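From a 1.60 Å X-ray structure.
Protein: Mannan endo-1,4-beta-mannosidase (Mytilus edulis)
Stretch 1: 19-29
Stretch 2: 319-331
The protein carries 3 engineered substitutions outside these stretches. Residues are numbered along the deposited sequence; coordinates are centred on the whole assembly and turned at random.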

# COMPACT_ATOMS: atom_id res chain seq x y z
N ILE A 19 -5.75 -4.22 17.07
CA ILE A 19 -6.60 -4.61 15.92
C ILE A 19 -5.79 -5.33 14.84
O ILE A 19 -4.56 -5.33 14.84
CB ILE A 19 -7.38 -3.40 15.32
CG1 ILE A 19 -6.42 -2.37 14.68
CG2 ILE A 19 -8.31 -2.78 16.38
CD1 ILE A 19 -6.09 -2.67 13.22
N PHE A 20 -6.51 -5.96 13.92
CA PHE A 20 -5.93 -6.60 12.75
C PHE A 20 -6.72 -6.12 11.55
O PHE A 20 -7.97 -6.14 11.60
CB PHE A 20 -6.10 -8.12 12.88
CG PHE A 20 -5.52 -8.91 11.74
CD1 PHE A 20 -4.18 -9.31 11.72
CD2 PHE A 20 -6.34 -9.31 10.70
CE1 PHE A 20 -3.65 -10.07 10.67
CE2 PHE A 20 -5.82 -10.07 9.63
CZ PHE A 20 -4.49 -10.44 9.62
N LEU A 21 -6.03 -5.70 10.48
CA LEU A 21 -6.67 -5.26 9.24
C LEU A 21 -6.97 -6.44 8.33
O LEU A 21 -6.09 -7.10 7.88
CB LEU A 21 -5.79 -4.25 8.51
CG LEU A 21 -5.53 -2.95 9.27
CD1 LEU A 21 -4.51 -2.09 8.53
CD2 LEU A 21 -6.81 -2.19 9.50
N SER A 22 -8.25 -6.67 8.06
CA SER A 22 -8.67 -7.80 7.23
C SER A 22 -9.52 -7.28 6.09
O SER A 22 -10.51 -6.59 6.32
CB SER A 22 -9.54 -8.71 8.08
OG SER A 22 -10.04 -9.79 7.31
N GLY A 23 -9.20 -7.63 4.86
CA GLY A 23 -10.01 -7.14 3.75
C GLY A 23 -9.46 -7.48 2.40
O GLY A 23 -8.90 -8.55 2.21
N ALA A 24 -9.61 -6.54 1.48
CA ALA A 24 -9.29 -6.79 0.10
C ALA A 24 -8.83 -5.56 -0.63
O ALA A 24 -9.15 -4.43 -0.24
CB ALA A 24 -10.50 -7.36 -0.60
N ASN A 25 -8.11 -5.80 -1.71
CA ASN A 25 -7.84 -4.79 -2.72
C ASN A 25 -9.06 -4.65 -3.61
O ASN A 25 -9.60 -5.65 -4.05
CB ASN A 25 -6.66 -5.24 -3.60
CG ASN A 25 -5.33 -5.16 -2.91
OD1 ASN A 25 -4.62 -4.17 -3.06
ND2 ASN A 25 -4.96 -6.22 -2.19
N GLN A 26 -9.46 -3.42 -3.92
CA GLN A 26 -10.52 -3.21 -4.91
C GLN A 26 -10.02 -3.74 -6.27
O GLN A 26 -10.70 -4.56 -6.88
CB GLN A 26 -11.01 -1.75 -4.95
CG GLN A 26 -12.30 -1.50 -5.77
CD GLN A 26 -13.60 -1.88 -5.04
OE1 GLN A 26 -13.79 -1.59 -3.87
NE2 GLN A 26 -14.52 -2.50 -5.77
N ALA A 27 -8.85 -3.36 -6.79
CA ALA A 27 -8.06 -2.18 -6.44
C ALA A 27 -8.55 -0.97 -7.26
O ALA A 27 -8.08 0.15 -7.06
CB ALA A 27 -6.61 -2.44 -6.73
N TRP A 28 -9.48 -1.20 -8.20
CA TRP A 28 -10.08 -0.16 -9.03
C TRP A 28 -11.46 -0.61 -9.53
O TRP A 28 -11.83 -1.78 -9.40
CB TRP A 28 -9.18 0.14 -10.25
CG TRP A 28 -8.86 -1.07 -11.08
CD1 TRP A 28 -9.67 -1.64 -12.02
CD2 TRP A 28 -7.67 -1.87 -11.05
NE1 TRP A 28 -9.08 -2.74 -12.56
CE2 TRP A 28 -7.84 -2.91 -11.99
CE3 TRP A 28 -6.47 -1.81 -10.33
CZ2 TRP A 28 -6.86 -3.87 -12.22
CZ3 TRP A 28 -5.51 -2.76 -10.55
CH2 TRP A 28 -5.70 -3.77 -11.49
N VAL A 29 -12.21 0.32 -10.10
CA VAL A 29 -13.42 -0.01 -10.88
C VAL A 29 -13.11 0.35 -12.33
O VAL A 29 -13.02 -0.54 -13.19
CB VAL A 29 -14.68 0.69 -10.33
CG1 VAL A 29 -15.89 0.42 -11.25
CG2 VAL A 29 -14.95 0.22 -8.89
N GLY A 319 -2.09 -7.49 9.27
CA GLY A 319 -3.16 -7.38 8.32
C GLY A 319 -2.98 -8.35 7.17
O GLY A 319 -1.91 -8.92 6.98
N ALA A 320 -4.08 -8.53 6.43
CA ALA A 320 -4.10 -9.38 5.25
C ALA A 320 -5.17 -8.86 4.28
O ALA A 320 -6.34 -8.75 4.64
CB ALA A 320 -4.37 -10.81 5.68
N TRP A 321 -4.73 -8.48 3.08
CA TRP A 321 -5.61 -8.01 2.02
C TRP A 321 -5.47 -8.90 0.79
O TRP A 321 -4.40 -9.04 0.24
CB TRP A 321 -5.26 -6.58 1.62
CG TRP A 321 -5.40 -5.57 2.71
CD1 TRP A 321 -6.35 -5.55 3.70
CD2 TRP A 321 -4.61 -4.40 2.89
NE1 TRP A 321 -6.18 -4.43 4.49
CE2 TRP A 321 -5.12 -3.71 4.01
CE3 TRP A 321 -3.52 -3.86 2.20
CZ2 TRP A 321 -4.56 -2.51 4.47
CZ3 TRP A 321 -2.97 -2.66 2.67
CH2 TRP A 321 -3.49 -2.02 3.79
N THR A 322 -6.56 -9.54 0.38
CA THR A 322 -6.52 -10.38 -0.80
C THR A 322 -6.48 -9.56 -2.09
O THR A 322 -6.91 -8.42 -2.12
CB THR A 322 -7.74 -11.28 -0.87
OG1 THR A 322 -8.92 -10.49 -0.77
CG2 THR A 322 -7.70 -12.34 0.22
N TRP A 323 -6.00 -10.18 -3.15
CA TRP A 323 -6.01 -9.60 -4.46
C TRP A 323 -6.96 -10.41 -5.34
O TRP A 323 -6.70 -11.61 -5.52
CB TRP A 323 -4.61 -9.69 -5.08
CG TRP A 323 -4.59 -9.13 -6.45
CD1 TRP A 323 -4.76 -9.81 -7.63
CD2 TRP A 323 -4.45 -7.76 -6.79
NE1 TRP A 323 -4.70 -8.93 -8.68
CE2 TRP A 323 -4.52 -7.66 -8.19
CE3 TRP A 323 -4.26 -6.59 -6.05
CZ2 TRP A 323 -4.42 -6.44 -8.86
CZ3 TRP A 323 -4.14 -5.38 -6.72
CH2 TRP A 323 -4.23 -5.32 -8.10
N SER A 324 -8.04 -9.84 -5.89
CA SER A 324 -8.70 -8.56 -5.58
C SER A 324 -10.20 -8.64 -5.96
O SER A 324 -10.64 -9.66 -6.51
CB SER A 324 -8.10 -7.43 -6.42
OG SER A 324 -8.42 -7.62 -7.79
N ARG A 325 -10.96 -7.59 -5.74
CA ARG A 325 -12.40 -7.60 -6.13
C ARG A 325 -12.55 -7.87 -7.63
O ARG A 325 -13.50 -8.53 -8.02
CB ARG A 325 -13.15 -6.30 -5.75
CG ARG A 325 -14.59 -6.17 -6.28
CD ARG A 325 -15.43 -7.08 -5.52
NE ARG A 325 -16.83 -7.20 -5.95
CZ ARG A 325 -17.27 -8.06 -6.86
NH1 ARG A 325 -16.43 -8.84 -7.51
NH2 ARG A 325 -18.57 -8.13 -7.13
N THR A 326 -11.65 -7.33 -8.45
CA THR A 326 -11.72 -7.51 -9.91
C THR A 326 -11.21 -8.85 -10.43
O THR A 326 -11.61 -9.26 -11.53
CB THR A 326 -10.94 -6.41 -10.69
OG1 THR A 326 -9.53 -6.52 -10.46
CG2 THR A 326 -11.45 -5.04 -10.32
N ASP A 327 -10.32 -9.50 -9.69
CA ASP A 327 -9.55 -10.66 -10.17
C ASP A 327 -9.95 -11.95 -9.42
O ASP A 327 -10.46 -11.90 -8.33
CB ASP A 327 -8.04 -10.41 -10.01
CG ASP A 327 -7.46 -9.41 -11.03
OD1 ASP A 327 -8.23 -8.65 -11.69
OD2 ASP A 327 -6.21 -9.37 -11.19
N VAL A 328 -9.68 -13.10 -10.04
CA VAL A 328 -9.94 -14.43 -9.45
C VAL A 328 -11.35 -14.57 -8.80
O VAL A 328 -12.31 -13.96 -9.29
CB VAL A 328 -8.76 -14.90 -8.52
CG1 VAL A 328 -7.46 -14.96 -9.30
CG2 VAL A 328 -8.57 -14.02 -7.29
N SER A 329 -11.50 -15.40 -7.78
CA SER A 329 -12.79 -15.61 -7.13
C SER A 329 -13.02 -14.67 -5.96
O SER A 329 -12.29 -14.73 -4.97
CB SER A 329 -12.88 -17.05 -6.62
OG SER A 329 -13.99 -17.24 -5.76
N TRP A 330 -14.07 -13.86 -6.06
CA TRP A 330 -14.49 -12.98 -4.96
C TRP A 330 -15.06 -13.80 -3.79
O TRP A 330 -14.80 -13.50 -2.63
CB TRP A 330 -15.48 -11.93 -5.48
CG TRP A 330 -15.98 -10.87 -4.51
CD1 TRP A 330 -17.28 -10.53 -4.32
CD2 TRP A 330 -15.21 -10.00 -3.66
NE1 TRP A 330 -17.38 -9.51 -3.39
CE2 TRP A 330 -16.12 -9.16 -2.98
CE3 TRP A 330 -13.85 -9.84 -3.41
CZ2 TRP A 330 -15.72 -8.19 -2.05
CZ3 TRP A 330 -13.44 -8.86 -2.47
CH2 TRP A 330 -14.38 -8.06 -1.83
N ASN A 331 -15.84 -14.84 -4.08
CA ASN A 331 -16.33 -15.68 -2.99
C ASN A 331 -15.23 -16.32 -2.13
O ASN A 331 -15.42 -16.41 -0.92
CB ASN A 331 -17.26 -16.78 -3.52
CG ASN A 331 -18.59 -16.25 -4.00
OD1 ASN A 331 -19.05 -15.17 -3.60
ND2 ASN A 331 -19.25 -17.04 -4.86
O HOH W 1 -7.87 -5.04 -9.03

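Parallel strands that lie far apart in sequence are commonly joined by a backbone ladder, with side chains sealing each face of the sheet. The pairing of residues 319-331 with residues 19-29 in this mannanase illustrates the principle, and also what happens where the ladder gives way to loops.

The pairing opens at Gly-319, whose CA sits over one face of the Phe-20 ring, 3.8 Å from the ring centroid. The absence of a side chain matters here: a CB on Gly-319 would lie only 3.1 Å from Leu-21 O. Ala-320 then begins the ladder. Its N donates to Leu-21 O (2.9 Å) and its O accepts from Gly-23 N (3.1 Å), while its small CB packs 4.0 Å from Phe-20 CZ.

Trp-321 turns to the same face of the sheet as Leu-21, and its CZ2 lies 4.1 Å from Leu-21 CD1. Gly-23, paired with it, has no side chain on this face, and the edge of the Trp-321 ring lies against the Gly-23 backbone. On the other face Thr-322 pairs with Ala-24, its OG1 3.5 Å from Ala-24 CB. Thr-322 N continues the ladder to Gly-23 O (3.1 Å), and Thr-322 O receives two hydrogen bonds from one residue, from Asn-25 N and Asn-25 ND2, both at 2.9 Å. An asparagine suits this buried place because its amide reaches back to the carbonyl that its own backbone already binds.

Trp-323 starts away from stretch 1 at its CB, yet its ring comes back to meet it: CE3 is 3.6 Å from Asn-25 CG, CZ3 is 3.8 Å from Ala-27 CB, and CH2 is 3.8 Å from Trp-28 CZ3. A cis peptide leads into Ser-324, just as one precedes Ala-27 in stretch 1. Ser-324 CB packs 3.3 Å from Asn-25 O, and a water bridges the loops, bound to Ser-324 OG (2.9 Å), Ala-27 N (3.0 Å) and Thr-326 OG1 (2.6 Å).

Backbone pairing persists at Arg-325, whose N donates to Asn-25 O (2.9 Å); its CB points toward stretch 1, 3.2 Å from Gln-26 O, while the end of the side chain leads off. Thr-326 N makes a weak bond to Gln-26 O (3.3 Å), and its methyl CG2 covers one face of the Trp-28 ring. Asp-327 braces the loop from within, accepting from Trp-323 NE1 at OD2 (3.0 Å) and from Thr-326 OG1 at OD1 (2.8 Å). Beyond Ser-329, which caps the following helix, Trp-330 returns with its ring edge, CZ3 3.8 Å from Ala-24 CB.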